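Local coordinates for protein polysialic acid O-acetyltransferase (Escherichia coli, PDB 3JQY) that transfers acetyl groups from acetyl-CoA to hydroxyls of capsular polysialic acid, with a strong preference for long polymers, at residues D22-F31 with F42-N53. Sequence-based numbering, arbitrary orientation. Where two conformers were deposited one is given.
Sequences DSRLKTQDSF and FVCGDLVNSKEN
Asp22 OD2, in the loop before strand 31-35, is gripped from two sides of the sequence: across the contact the backbone N-H of Cys44, on strand 41-44, reaches its anti lone pair at 3.0 Å, and Arg24 NE adds a weak hydrogen bond, part of a salt bridge. OD1 accepts Arg24 N, making an Asx turn, and also Lys26 N, the two arriving from opposite faces of the carboxylate plane. This grip fixes the carboxylate's rotation, and the basic neighbour probably favours its charged form. Ser23 serves both backbone polar atoms of Phe42. Its N donates to Phe42 O at 2.9 Å. Its OG receives Phe42 N, almost straight (171°). Further along, Arg24 NH2 meets Cys44 O from above the carbonyl plane, while Lys26, extended until its last bend (chi4 63°), brings NZ to Asp46 OD1 at 2.6 Å in a salt bridge.

At the other end, the Phe31 ring is sandwiched. Asn53 CB sits 3.4 Å from its centroid in a CH-pi contact, and the edge of Phe42 addresses the opposite face, planes 53° apart; Leu47 CD1 abuts the rim. Asn53 N donates to Ser30 O, beginning the parallel pairing of strands 31-35 and 53-58. The contact lies at the N-terminal end of the left-handed beta-helix, where strand 41-44 pairs with strand 63-66, whose Ile66 also packs against Phe31, Phe42 and Leu47.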
loop_
_atom_site.group_PDB
_atom_site.type_symbol
_atom_site.label_atom_id
_atom_site.label_comp_id
_atom_site.label_asym_id
_atom_site.label_seq_id
_atom_site.Cartn_x
_atom_site.Cartn_y
_atom_site.Cartn_z
ATOM N N ASP B 22 22.617 28.296 -8.102
ATOM C CA ASP B 22 21.888 27.898 -9.306
ATOM C C ASP B 22 22.616 28.429 -10.545
ATOM O O ASP B 22 23.701 29.000 -10.430
ATOM C CB ASP B 22 20.417 28.340 -9.265
ATOM C CG ASP B 22 20.238 29.842 -9.437
ATOM O OD1 ASP B 22 21.236 30.550 -9.673
ATOM O OD2 ASP B 22 19.083 30.313 -9.354
ATOM N N SER B 23 22.027 28.244 -11.723
ATOM C CA SER B 23 22.728 28.563 -12.971
ATOM C C SER B 23 22.977 30.059 -13.147
ATOM O O SER B 23 23.848 30.460 -13.915
ATOM C CB SER B 23 21.983 27.989 -14.179
ATOM O OG SER B 23 21.878 26.581 -14.069
ATOM N N ARG B 24 22.207 30.888 -12.450
ATOM C CA ARG B 24 22.422 32.328 -12.551
ATOM C C ARG B 24 23.225 32.847 -11.365
ATOM O O ARG B 24 23.243 34.049 -11.091
ATOM C CB ARG B 24 21.101 33.081 -12.718
ATOM C CG ARG B 24 20.128 32.853 -11.593
ATOM C CD ARG B 24 18.699 32.908 -12.081
ATOM N NE ARG B 24 17.780 32.596 -10.993
ATOM C CZ ARG B 24 17.171 33.510 -10.247
ATOM N NH1 ARG B 24 17.370 34.801 -10.480
ATOM N NH2 ARG B 24 16.356 33.132 -9.274
ATOM N N LEU B 25 23.889 31.929 -10.667
ATOM C CA LEU B 25 24.820 32.295 -9.600
ATOM C C LEU B 25 24.159 32.740 -8.295
ATOM O O LEU B 25 24.777 33.440 -7.490
ATOM C CB LEU B 25 25.782 33.376 -10.099
ATOM C CG LEU B 25 27.036 32.845 -10.791
ATOM C CD1 LEU B 25 26.784 31.495 -11.429
ATOM C CD2 LEU B 25 27.544 33.840 -11.828
ATOM N N LYS B 26 22.914 32.323 -8.086
ATOM C CA LYS B 26 22.192 32.619 -6.851
ATOM C C LYS B 26 22.369 31.481 -5.847
ATOM O O LYS B 26 22.142 30.315 -6.173
ATOM C CB LYS B 26 20.700 32.830 -7.135
ATOM C CG LYS B 26 19.876 33.149 -5.889
ATOM C CD LYS B 26 18.382 33.208 -6.191
ATOM C CE LYS B 26 17.582 33.531 -4.934
ATOM N NZ LYS B 26 17.918 34.882 -4.399
ATOM N N THR B 27 22.777 31.814 -4.627
ATOM C CA THR B 27 23.031 30.786 -3.622
ATOM C C THR B 27 21.745 30.066 -3.199
ATOM O O THR B 27 20.724 30.705 -2.940
ATOM C CB THR B 27 23.732 31.374 -2.381
ATOM O OG1 THR B 27 22.936 32.433 -1.841
ATOM C CG2 THR B 27 25.097 31.927 -2.756
ATOM N N GLN B 28 21.807 28.738 -3.150
ATOM C CA GLN B 28 20.687 27.910 -2.700
ATOM C C GLN B 28 21.184 26.886 -1.688
ATOM O O GLN B 28 21.550 25.766 -2.052
ATOM C CB GLN B 28 20.040 27.179 -3.880
ATOM C CG GLN B 28 19.393 28.093 -4.903
ATOM C CD GLN B 28 18.230 28.883 -4.328
ATOM O OE1 GLN B 28 17.792 29.878 -4.914
ATOM N NE2 GLN B 28 17.720 28.444 -3.180
ATOM N N ASP B 29 21.180 27.262 -0.416
ATOM C CA ASP B 29 21.777 26.419 0.613
ATOM C C ASP B 29 21.034 25.105 0.853
ATOM O O ASP B 29 21.562 24.206 1.510
ATOM C CB ASP B 29 21.942 27.196 1.924
ATOM C CG ASP B 29 20.671 27.910 2.348
ATOM O OD1 ASP B 29 19.567 27.403 2.053
ATOM O OD2 ASP B 29 20.779 28.980 2.987
ATOM N N SER B 30 19.823 24.981 0.318
ATOM C CA SER B 30 19.032 23.774 0.549
ATOM C C SER B 30 19.214 22.728 -0.549
ATOM O O SER B 30 18.749 21.605 -0.412
ATOM C CB SER B 30 17.542 24.104 0.700
ATOM O OG SER B 30 16.894 24.161 -0.563
ATOM N N PHE B 31 19.893 23.097 -1.631
ATOM C CA PHE B 31 20.059 22.192 -2.765
ATOM C C PHE B 31 21.488 21.693 -2.948
ATOM O O PHE B 31 22.458 22.406 -2.678
ATOM C CB PHE B 31 19.608 22.866 -4.064
ATOM C CG PHE B 31 18.156 22.652 -4.394
ATOM C CD1 PHE B 31 17.775 21.665 -5.287
ATOM C CD2 PHE B 31 17.173 23.453 -3.824
ATOM C CE1 PHE B 31 16.444 21.468 -5.603
ATOM C CE2 PHE B 31 15.833 23.262 -4.136
ATOM C CZ PHE B 31 15.467 22.268 -5.026
ATOM N N PHE B 42 19.272 25.510 -14.022
ATOM C CA PHE B 42 18.500 25.451 -12.792
ATOM C C PHE B 42 18.271 26.891 -12.360
ATOM O O PHE B 42 19.227 27.617 -12.078
ATOM C CB PHE B 42 19.281 24.661 -11.733
ATOM C CG PHE B 42 18.633 24.625 -10.370
ATOM C CD1 PHE B 42 17.254 24.677 -10.227
ATOM C CD2 PHE B 42 19.411 24.516 -9.229
ATOM C CE1 PHE B 42 16.670 24.626 -8.969
ATOM C CE2 PHE B 42 18.830 24.473 -7.971
ATOM C CZ PHE B 42 17.461 24.517 -7.843
ATOM N N VAL B 43 17.011 27.318 -12.358
ATOM C CA VAL B 43 16.654 28.654 -11.898
ATOM C C VAL B 43 15.839 28.506 -10.625
ATOM O O VAL B 43 14.778 27.881 -10.634
ATOM C CB VAL B 43 15.823 29.415 -12.945
ATOM C CG1 VAL B 43 15.453 30.797 -12.425
ATOM C CG2 VAL B 43 16.592 29.520 -14.257
ATOM N N CYS B 44 16.340 29.066 -9.528
ATOM C CA CYS B 44 15.713 28.850 -8.232
ATOM C C CYS B 44 15.467 30.169 -7.516
ATOM O O CYS B 44 16.391 30.958 -7.324
ATOM C CB CYS B 44 16.594 27.949 -7.370
ATOM S SG CYS B 44 15.758 27.270 -5.922
ATOM N N GLY B 45 14.219 30.398 -7.122
ATOM C CA GLY B 45 13.850 31.610 -6.415
ATOM C C GLY B 45 14.218 31.584 -4.944
ATOM O O GLY B 45 14.981 30.729 -4.487
ATOM N N ASP B 46 13.683 32.539 -4.195
ATOM C CA ASP B 46 13.912 32.582 -2.757
ATOM C C ASP B 46 12.942 31.636 -2.067
ATOM O O ASP B 46 11.761 31.938 -1.937
ATOM C CB ASP B 46 13.746 34.009 -2.246
ATOM C CG ASP B 46 14.850 34.924 -2.739
ATOM O OD1 ASP B 46 16.028 34.544 -2.598
ATOM O OD2 ASP B 46 14.548 36.013 -3.263
ATOM N N LEU B 47 13.450 30.489 -1.633
ATOM C CA LEU B 47 12.596 29.443 -1.089
ATOM C C LEU B 47 12.306 29.687 0.381
ATOM O O LEU B 47 12.952 30.512 1.023
ATOM C CB LEU B 47 13.255 28.077 -1.255
ATOM C CG LEU B 47 13.689 27.750 -2.685
ATOM C CD1 LEU B 47 14.300 26.358 -2.723
ATOM C CD2 LEU B 47 12.515 27.873 -3.652
ATOM N N VAL B 48 11.320 28.967 0.901
ATOM C CA VAL B 48 10.970 29.071 2.311
ATOM C C VAL B 48 10.980 27.704 2.984
ATOM O O VAL B 48 10.575 26.700 2.394
ATOM C CB VAL B 48 9.596 29.752 2.520
ATOM C CG1 VAL B 48 9.652 31.210 2.085
ATOM C CG2 VAL B 48 8.506 29.010 1.770
ATOM N N ASN B 49 11.468 27.673 4.223
ATOM C CA ASN B 49 11.475 26.454 5.029
ATOM C C ASN B 49 11.959 25.204 4.290
ATOM O O ASN B 49 11.400 24.121 4.466
ATOM C CB ASN B 49 10.069 26.211 5.584
ATOM C CG ASN B 49 10.043 25.154 6.671
ATOM O OD1 ASN B 49 10.955 25.068 7.495
ATOM N ND2 ASN B 49 8.991 24.346 6.680
ATOM N N SER B 50 13.004 25.355 3.481
ATOM C CA SER B 50 13.472 24.275 2.606
ATOM C C SER B 50 14.747 23.600 3.100
ATOM O O SER B 50 15.591 24.240 3.724
ATOM C CB SER B 50 13.696 24.816 1.195
ATOM O OG SER B 50 12.476 25.257 0.622
ATOM N N LYS B 51 14.892 22.311 2.799
ATOM C CA LYS B 51 16.069 21.559 3.225
ATOM C C LYS B 51 16.240 20.249 2.462
ATOM O O LYS B 51 15.262 19.649 2.011
ATOM C CB LYS B 51 15.981 21.251 4.720
ATOM C CG LYS B 51 14.933 20.217 5.059
ATOM C CD LYS B 51 14.835 19.994 6.568
ATOM C CE LYS B 51 16.137 19.470 7.139
ATOM N NZ LYS B 51 16.027 19.210 8.605
ATOM N N GLU B 52 17.492 19.818 2.333
ATOM C CA GLU B 52 17.821 18.463 1.897
ATOM C C GLU B 52 17.296 18.140 0.504
ATOM O O GLU B 52 16.784 17.044 0.262
ATOM C CB GLU B 52 17.296 17.437 2.907
ATOM C CG GLU B 52 17.921 17.552 4.289
ATOM C CD GLU B 52 19.347 17.037 4.331
ATOM O OE1 GLU B 52 19.797 16.438 3.329
ATOM O OE2 GLU B 52 20.018 17.227 5.369
ATOM N N ASN B 53 17.435 19.092 -0.411
ATOM C CA ASN B 53 16.960 18.902 -1.780
ATOM C C ASN B 53 18.092 18.567 -2.742
ATOM O O ASN B 53 19.252 18.907 -2.496
ATOM C CB ASN B 53 16.225 20.146 -2.255
ATOM C CG ASN B 53 15.134 20.562 -1.304
ATOM O OD1 ASN B 53 15.170 21.656 -0.722
ATOM N ND2 ASN B 53 14.163 19.686 -1.118
#